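Local coordinates for protein extracellular PQQ-dependent sugar dehydrogenase (PDB 6JT6) that binds heme b as the cytochrome domain of a secreted PQQ-dependent sugar dehydrogenase, in which it probably passes on electrons from sugar oxidation, at residues 17-22 with 168-173; 70-75 with 81-86. One frame throughout, in Å; residues are numbered along the deposited sequence.

Contact 1: 17-22 with 168-173; sequences SRFYQQ and AQYGFD. With HEM (protoporphyrin IX containing Fe), chain C.
Phe19 and Tyr170 face each other with their CA atoms 8.7 Å apart, and Ser17 lies opposite Phe172 in the same register, so the numbering rises on one strand as it falls on the other. No hydrogen bond crosses this spacing; the strands belong to different sheets, and aromatic side chains fill the interval. The two rings form an offset stack with centroids 4.0 Å apart and planes tilted by just 11°. Tyr170 CD2 lies over the centre of the Phe19 ring, whereas Phe19 CG sits over the rim of the tyrosine ring. The closest atoms are Phe19 CD2 and Tyr170 CE2, at 3.5 Å. With CG anti to the backbone nitrogen (chi1 173°), Phe19 turns its ring toward 168-173 and onto the tyrosine. Its CB also lies over that face, 4.0 Å from the centroid of the Tyr170 ring, in a CH-pi contact. An alanine in place of Phe19 would probably open a gap over this face of Tyr170 and leave its ring freer to shift. The second pairing is looser: Ser17 OG reaches Phe172 CD1 only at 4.5 Å, approaching the ring obliquely. At its other end, the 168-173 segment borders the heme, where Gln169 CG lies 3.7 Å from HEM CBD on a propionate arm. The contact lies between the two sheets of a beta sandwich, as in the cytochrome domain of cellobiose dehydrogenase. Beside 17-22, strand 26-33 continues one sheet through backbone bonds between Phe19 and Trp28. Beside 168-173, strand 138-146 continues the other, with backbone bonds joining Tyr170 to Phe141 and Ala168 to Trp143; from that strand the Trp143 ring also meets Phe19, and Phe141 meets Phe172 edge-to-face.

Contact 2: 70-75 with 81-86; sequences LLVGWV and RISARW. With HEM (protoporphyrin IX containing Fe), chain C.
Trp74 has its indole between the backbone N and C (chi1 69°), over the neighbouring strand, while Arg81 keeps CG beside its own N (chi1 -51°), which sets CG 3.7 Å from Trp74 NE1; a bend at chi2 carries the rest of the chain on from there. Arg81 CB sits over the six-membered ring of Trp74, 3.9 Å from its centroid, in a CH-pi contact. On the same side of the sheet the Arg85 chain, extended from CG to NE, carries its guanidinium to Val72 CG1, which lies over one face, 3.8 Å from Arg85 NE. Arg85 NH2 approaches Trp74 CH2 obliquely, the two flat groups 86° apart.

Underneath is a regular antiparallel hairpin. Leu70-Arg85, Val72-Ser83 and Trp74-Arg81 are hydrogen-bonded pairs, among them Val72 N to Ser83 O at 2.8 Å. The opposite face is apolar, with Leu71 CD2 3.8 Å from Ala84 CB. On the arginine side Leu70 CB comes within 3.8 Å of HEM CAC, a vinyl carbon.

Arg81 NH2 forms a salt bridge with Asp76, and its NE bonds to Pro154 O. Arg85 NH1 and NH2 bond to the backbone O of Ser159 and Pro157, which supplies this buried guanidinium with acceptors and ties the hairpin to the loop between strands 138-146 and 166-173.

Contacts 1 and 2 lie on opposite sides of the chain's centre, about 18 Å apart between centres and about 9 Å between nearest atoms, so they do not touch. They share the six-stranded antiparallel sheet: strands 70-76 and 166-173 are separated there by 56-60 and 138-146. Along the chain the hairpin of contact 2 comes between the early strand 15-21 and the late strand 166-173 that contact 1 brings together. Contact 2 is a pairing within that sheet, whereas contact 1 spans the sandwich to the other one. Both reach the heme, contact 1 beside a propionate and contact 2 beside a vinyl group, so one sheet borders the cofactor at two places.

Contact 1: 17-22 with 168-173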
# COMPACT_ATOMS: atom_id res chain seq x y z
N SER A 17 -10.82 -1.64 -3.09
CA SER A 17 -10.50 -1.79 -4.50
C SER A 17 -9.15 -2.55 -4.57
O SER A 17 -8.07 -2.01 -4.20
CB SER A 17 -10.43 -0.42 -5.19
OG SER A 17 -9.98 -0.59 -6.52
N ARG A 18 -9.20 -3.79 -5.04
CA ARG A 18 -8.04 -4.69 -4.98
C ARG A 18 -7.53 -5.14 -6.35
O ARG A 18 -8.33 -5.49 -7.23
CB ARG A 18 -8.36 -5.93 -4.15
CG ARG A 18 -7.10 -6.72 -3.82
CD ARG A 18 -7.26 -8.23 -4.01
NE ARG A 18 -8.22 -8.68 -5.02
CZ ARG A 18 -8.63 -9.95 -5.11
NH1 ARG A 18 -8.13 -10.86 -4.28
NH2 ARG A 18 -9.50 -10.31 -6.04
N PHE A 19 -6.21 -5.08 -6.50
CA PHE A 19 -5.47 -5.57 -7.66
C PHE A 19 -4.77 -6.81 -7.17
O PHE A 19 -3.95 -6.75 -6.23
CB PHE A 19 -4.42 -4.54 -8.16
CG PHE A 19 -3.50 -5.06 -9.28
CD1 PHE A 19 -3.96 -5.16 -10.60
CD2 PHE A 19 -2.20 -5.45 -9.00
CE1 PHE A 19 -3.14 -5.65 -11.62
CE2 PHE A 19 -1.35 -5.93 -10.01
CZ PHE A 19 -1.83 -6.03 -11.33
N TYR A 20 -5.10 -7.93 -7.81
CA TYR A 20 -4.49 -9.21 -7.49
C TYR A 20 -3.51 -9.53 -8.63
O TYR A 20 -3.86 -9.44 -9.80
CB TYR A 20 -5.56 -10.31 -7.32
CG TYR A 20 -4.93 -11.69 -7.30
CD1 TYR A 20 -4.28 -12.15 -6.15
CD2 TYR A 20 -4.95 -12.51 -8.43
CE1 TYR A 20 -3.68 -13.39 -6.13
CE2 TYR A 20 -4.35 -13.76 -8.42
CZ TYR A 20 -3.71 -14.19 -7.27
OH TYR A 20 -3.11 -15.43 -7.23
N GLN A 21 -2.28 -9.87 -8.28
CA GLN A 21 -1.26 -10.14 -9.29
C GLN A 21 -0.96 -11.65 -9.26
O GLN A 21 -0.43 -12.17 -8.28
CB GLN A 21 -0.02 -9.26 -9.05
CG GLN A 21 0.80 -8.95 -10.29
CD GLN A 21 1.48 -10.18 -10.88
OE1 GLN A 21 1.91 -11.07 -10.15
NE2 GLN A 21 1.56 -10.23 -12.20
N GLN A 22 -1.33 -12.33 -10.35
CA GLN A 22 -1.27 -13.82 -10.48
C GLN A 22 0.13 -14.47 -10.33
O GLN A 22 0.23 -15.54 -9.76
CB GLN A 22 -1.94 -14.29 -11.80
CG GLN A 22 -1.22 -13.79 -13.07
CD GLN A 22 -1.86 -14.20 -14.39
OE1 GLN A 22 -2.58 -15.21 -14.49
NE2 GLN A 22 -1.58 -13.42 -15.44
N ALA A 168 5.28 -3.75 -12.11
CA ALA A 168 4.63 -3.16 -13.28
C ALA A 168 3.63 -2.10 -12.82
O ALA A 168 3.80 -1.53 -11.75
CB ALA A 168 4.03 -4.24 -14.19
N GLN A 169 2.63 -1.79 -13.65
CA GLN A 169 1.72 -0.66 -13.41
C GLN A 169 0.37 -1.07 -13.88
O GLN A 169 0.24 -1.95 -14.75
CB GLN A 169 2.08 0.58 -14.26
CG GLN A 169 3.54 0.96 -14.33
CD GLN A 169 3.78 2.27 -15.05
OE1 GLN A 169 3.18 3.31 -14.72
NE2 GLN A 169 4.68 2.25 -16.03
N TYR A 170 -0.66 -0.40 -13.37
CA TYR A 170 -2.02 -0.61 -13.88
C TYR A 170 -2.81 0.66 -13.68
O TYR A 170 -2.51 1.43 -12.77
CB TYR A 170 -2.71 -1.81 -13.18
CG TYR A 170 -2.76 -1.66 -11.67
CD1 TYR A 170 -3.84 -1.02 -11.04
CD2 TYR A 170 -1.73 -2.14 -10.86
CE1 TYR A 170 -3.88 -0.87 -9.66
CE2 TYR A 170 -1.75 -1.99 -9.48
CZ TYR A 170 -2.83 -1.37 -8.89
OH TYR A 170 -2.85 -1.25 -7.50
N GLY A 171 -3.81 0.87 -14.55
CA GLY A 171 -4.76 1.95 -14.42
C GLY A 171 -5.95 1.54 -13.56
O GLY A 171 -6.31 0.36 -13.48
N PHE A 172 -6.54 2.51 -12.87
CA PHE A 172 -7.83 2.25 -12.24
C PHE A 172 -8.66 3.51 -12.03
O PHE A 172 -8.13 4.63 -11.99
CB PHE A 172 -7.69 1.46 -10.93
CG PHE A 172 -7.15 2.26 -9.79
CD1 PHE A 172 -7.99 2.71 -8.78
CD2 PHE A 172 -5.80 2.59 -9.74
CE1 PHE A 172 -7.50 3.46 -7.73
CE2 PHE A 172 -5.29 3.33 -8.68
CZ PHE A 172 -6.14 3.76 -7.67
N ASP A 173 -9.94 3.27 -11.82
CA ASP A 173 -10.93 4.30 -11.58
C ASP A 173 -10.88 4.66 -10.10
O ASP A 173 -11.32 3.87 -9.24
CB ASP A 173 -12.31 3.73 -11.95
CG ASP A 173 -13.40 4.75 -11.88
OD1 ASP A 173 -13.25 5.80 -11.22
OD2 ASP A 173 -14.43 4.47 -12.51
CHA HEM C . 10.49 -0.57 -12.24
CHB HEM C . 15.00 -0.55 -10.39
CHC HEM C . 13.18 -0.47 -5.90
CHD HEM C . 8.74 0.40 -7.81
C1A HEM C . 11.87 -0.62 -12.12
C2A HEM C . 12.76 -0.83 -13.21
C3A HEM C . 14.03 -0.84 -12.67
C4A HEM C . 13.93 -0.63 -11.27
CMA HEM C . 15.33 -1.04 -13.43
CAA HEM C . 12.40 -1.01 -14.67
CBA HEM C . 11.60 -2.30 -14.96
CGA HEM C . 12.23 -3.57 -14.43
O1A HEM C . 11.71 -4.23 -13.50
O2A HEM C . 13.29 -3.98 -14.95
C1B HEM C . 14.90 -0.55 -9.00
C2B HEM C . 16.04 -0.67 -8.14
C3B HEM C . 15.53 -0.69 -6.85
C4B HEM C . 14.06 -0.57 -6.98
CMB HEM C . 17.51 -0.79 -8.58
CAB HEM C . 16.21 -0.78 -5.53
CBB HEM C . 17.30 -1.51 -5.31
C1C HEM C . 11.81 -0.14 -6.02
C2C HEM C . 10.93 0.06 -4.93
C3C HEM C . 9.65 0.32 -5.46
C4C HEM C . 9.76 0.24 -6.90
CMC HEM C . 11.37 0.05 -3.48
CAC HEM C . 8.42 0.64 -4.68
CBC HEM C . 8.17 0.06 -3.48
C1D HEM C . 8.90 0.11 -9.18
C2D HEM C . 7.75 0.16 -10.12
C3D HEM C . 8.23 -0.09 -11.34
C4D HEM C . 9.69 -0.27 -11.15
CMD HEM C . 6.30 0.42 -9.80
CAD HEM C . 7.43 -0.21 -12.64
CBD HEM C . 7.09 1.11 -13.31
CGD HEM C . 8.33 1.67 -13.94
O1D HEM C . 8.83 2.78 -13.59
O2D HEM C . 8.90 0.99 -14.80
NA HEM C . 12.60 -0.53 -10.93
NB HEM C . 13.77 -0.50 -8.29
NC HEM C . 11.08 -0.07 -7.18
ND HEM C . 10.06 -0.12 -9.85
FE HEM C . 11.84 -0.29 -9.11

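Contact 2: 70-75 with 81-86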
# COMPACT_ATOMS: atom_id res chain seq x y z
N LEU A 70 6.76 6.15 -3.16
CA LEU A 70 6.86 4.71 -3.17
C LEU A 70 6.63 4.24 -1.74
O LEU A 70 7.34 4.65 -0.83
CB LEU A 70 8.23 4.25 -3.68
CG LEU A 70 8.78 4.82 -5.02
CD1 LEU A 70 10.14 4.19 -5.29
CD2 LEU A 70 7.90 4.57 -6.25
N LEU A 71 5.62 3.40 -1.53
CA LEU A 71 5.43 2.84 -0.19
C LEU A 71 5.84 1.41 -0.19
O LEU A 71 5.52 0.67 -1.12
CB LEU A 71 3.98 2.99 0.31
CG LEU A 71 3.30 4.36 0.14
CD1 LEU A 71 1.86 4.27 0.64
CD2 LEU A 71 4.04 5.51 0.81
N VAL A 72 6.57 1.01 0.84
CA VAL A 72 7.09 -0.33 0.92
C VAL A 72 6.80 -0.93 2.29
O VAL A 72 7.07 -0.30 3.34
CB VAL A 72 8.57 -0.42 0.48
CG1 VAL A 72 9.46 0.44 1.34
CG2 VAL A 72 9.08 -1.85 0.48
N GLY A 73 6.19 -2.11 2.28
CA GLY A 73 5.87 -2.82 3.50
C GLY A 73 6.49 -4.19 3.55
O GLY A 73 6.80 -4.80 2.51
N TRP A 74 6.68 -4.69 4.77
CA TRP A 74 7.17 -6.03 5.00
C TRP A 74 6.83 -6.47 6.43
O TRP A 74 6.32 -5.66 7.24
CB TRP A 74 8.66 -6.15 4.68
CG TRP A 74 9.57 -5.40 5.62
CD1 TRP A 74 10.20 -5.90 6.73
CD2 TRP A 74 9.98 -4.03 5.49
NE1 TRP A 74 10.99 -4.91 7.31
CE2 TRP A 74 10.88 -3.76 6.56
CE3 TRP A 74 9.71 -3.03 4.55
CZ2 TRP A 74 11.49 -2.51 6.74
CZ3 TRP A 74 10.31 -1.77 4.73
CH2 TRP A 74 11.19 -1.52 5.84
N VAL A 75 7.10 -7.74 6.73
CA VAL A 75 6.93 -8.24 8.10
C VAL A 75 8.29 -8.76 8.59
O VAL A 75 8.89 -9.63 7.97
CB VAL A 75 5.82 -9.32 8.23
CG1 VAL A 75 5.73 -9.80 9.66
CG2 VAL A 75 4.46 -8.72 7.87
N ARG A 81 6.05 -3.53 9.05
CA ARG A 81 6.77 -2.28 8.90
C ARG A 81 6.29 -1.65 7.61
O ARG A 81 5.87 -2.36 6.68
CB ARG A 81 8.28 -2.51 8.83
CG ARG A 81 8.85 -3.38 9.94
CD ARG A 81 9.93 -2.70 10.72
NE ARG A 81 10.43 -3.63 11.73
CZ ARG A 81 10.24 -3.52 13.04
NH1 ARG A 81 9.57 -2.48 13.57
NH2 ARG A 81 10.74 -4.46 13.84
N ILE A 82 6.44 -0.33 7.53
CA ILE A 82 6.10 0.40 6.31
C ILE A 82 6.98 1.64 6.20
O ILE A 82 7.36 2.26 7.21
CB ILE A 82 4.56 0.71 6.22
CG1 ILE A 82 4.18 1.21 4.82
CG2 ILE A 82 4.11 1.71 7.29
CD1 ILE A 82 3.04 0.47 4.16
N SER A 83 7.30 2.00 4.96
CA SER A 83 8.19 3.10 4.70
C SER A 83 7.73 3.85 3.44
O SER A 83 7.19 3.22 2.50
CB SER A 83 9.62 2.56 4.55
OG SER A 83 10.51 3.55 4.09
N ALA A 84 7.92 5.17 3.43
CA ALA A 84 7.71 5.96 2.22
C ALA A 84 9.06 6.26 1.62
O ALA A 84 10.00 6.66 2.35
CB ALA A 84 6.97 7.27 2.53
N ARG A 85 9.16 6.11 0.29
CA ARG A 85 10.42 6.35 -0.44
C ARG A 85 10.24 7.12 -1.74
O ARG A 85 9.12 7.34 -2.17
CB ARG A 85 11.19 5.06 -0.65
CG ARG A 85 11.30 4.28 0.65
CD ARG A 85 12.46 3.35 0.73
NE ARG A 85 12.44 2.71 2.05
CZ ARG A 85 13.29 1.77 2.45
NH1 ARG A 85 14.25 1.34 1.61
NH2 ARG A 85 13.17 1.25 3.68
N TRP A 86 11.37 7.51 -2.33
CA TRP A 86 11.42 8.36 -3.50
C TRP A 86 12.68 8.07 -4.30
O TRP A 86 13.77 8.05 -3.74
CB TRP A 86 11.40 9.83 -3.10
CG TRP A 86 11.14 10.73 -4.26
CD1 TRP A 86 12.05 11.10 -5.22
CD2 TRP A 86 9.90 11.36 -4.61
NE1 TRP A 86 11.44 11.94 -6.15
CE2 TRP A 86 10.13 12.12 -5.79
CE3 TRP A 86 8.62 11.40 -4.02
CZ2 TRP A 86 9.12 12.91 -6.40
CZ3 TRP A 86 7.62 12.17 -4.63
CH2 TRP A 86 7.87 12.91 -5.81
CHA HEM C . 10.49 -0.57 -12.24
CHB HEM C . 15.00 -0.55 -10.39
CHC HEM C . 13.18 -0.47 -5.90
CHD HEM C . 8.74 0.40 -7.81
C1A HEM C . 11.87 -0.62 -12.12
C2A HEM C . 12.76 -0.83 -13.21
C3A HEM C . 14.03 -0.84 -12.67
C4A HEM C . 13.93 -0.63 -11.27
CMA HEM C . 15.33 -1.04 -13.43
CAA HEM C . 12.40 -1.01 -14.67
CBA HEM C . 11.60 -2.30 -14.96
CGA HEM C . 12.23 -3.57 -14.43
O1A HEM C . 11.71 -4.23 -13.50
O2A HEM C . 13.29 -3.98 -14.95
C1B HEM C . 14.90 -0.55 -9.00
C2B HEM C . 16.04 -0.67 -8.14
C3B HEM C . 15.53 -0.69 -6.85
C4B HEM C . 14.06 -0.57 -6.98
CMB HEM C . 17.51 -0.79 -8.58
CAB HEM C . 16.21 -0.78 -5.53
CBB HEM C . 17.30 -1.51 -5.31
C1C HEM C . 11.81 -0.14 -6.02
C2C HEM C . 10.93 0.06 -4.93
C3C HEM C . 9.65 0.32 -5.46
C4C HEM C . 9.76 0.24 -6.90
CMC HEM C . 11.37 0.05 -3.48
CAC HEM C . 8.42 0.64 -4.68
CBC HEM C . 8.17 0.06 -3.48
C1D HEM C . 8.90 0.11 -9.18
C2D HEM C . 7.75 0.16 -10.12
C3D HEM C . 8.23 -0.09 -11.34
C4D HEM C . 9.69 -0.27 -11.15
CMD HEM C . 6.30 0.42 -9.80
CAD HEM C . 7.43 -0.21 -12.64
CBD HEM C . 7.09 1.11 -13.31
CGD HEM C . 8.33 1.67 -13.94
O1D HEM C . 8.83 2.78 -13.59
O2D HEM C . 8.90 0.99 -14.80
NA HEM C . 12.60 -0.53 -10.93
NB HEM C . 13.77 -0.50 -8.29
NC HEM C . 11.08 -0.07 -7.18
ND HEM C . 10.06 -0.12 -9.85
FE HEM C . 11.84 -0.29 -9.11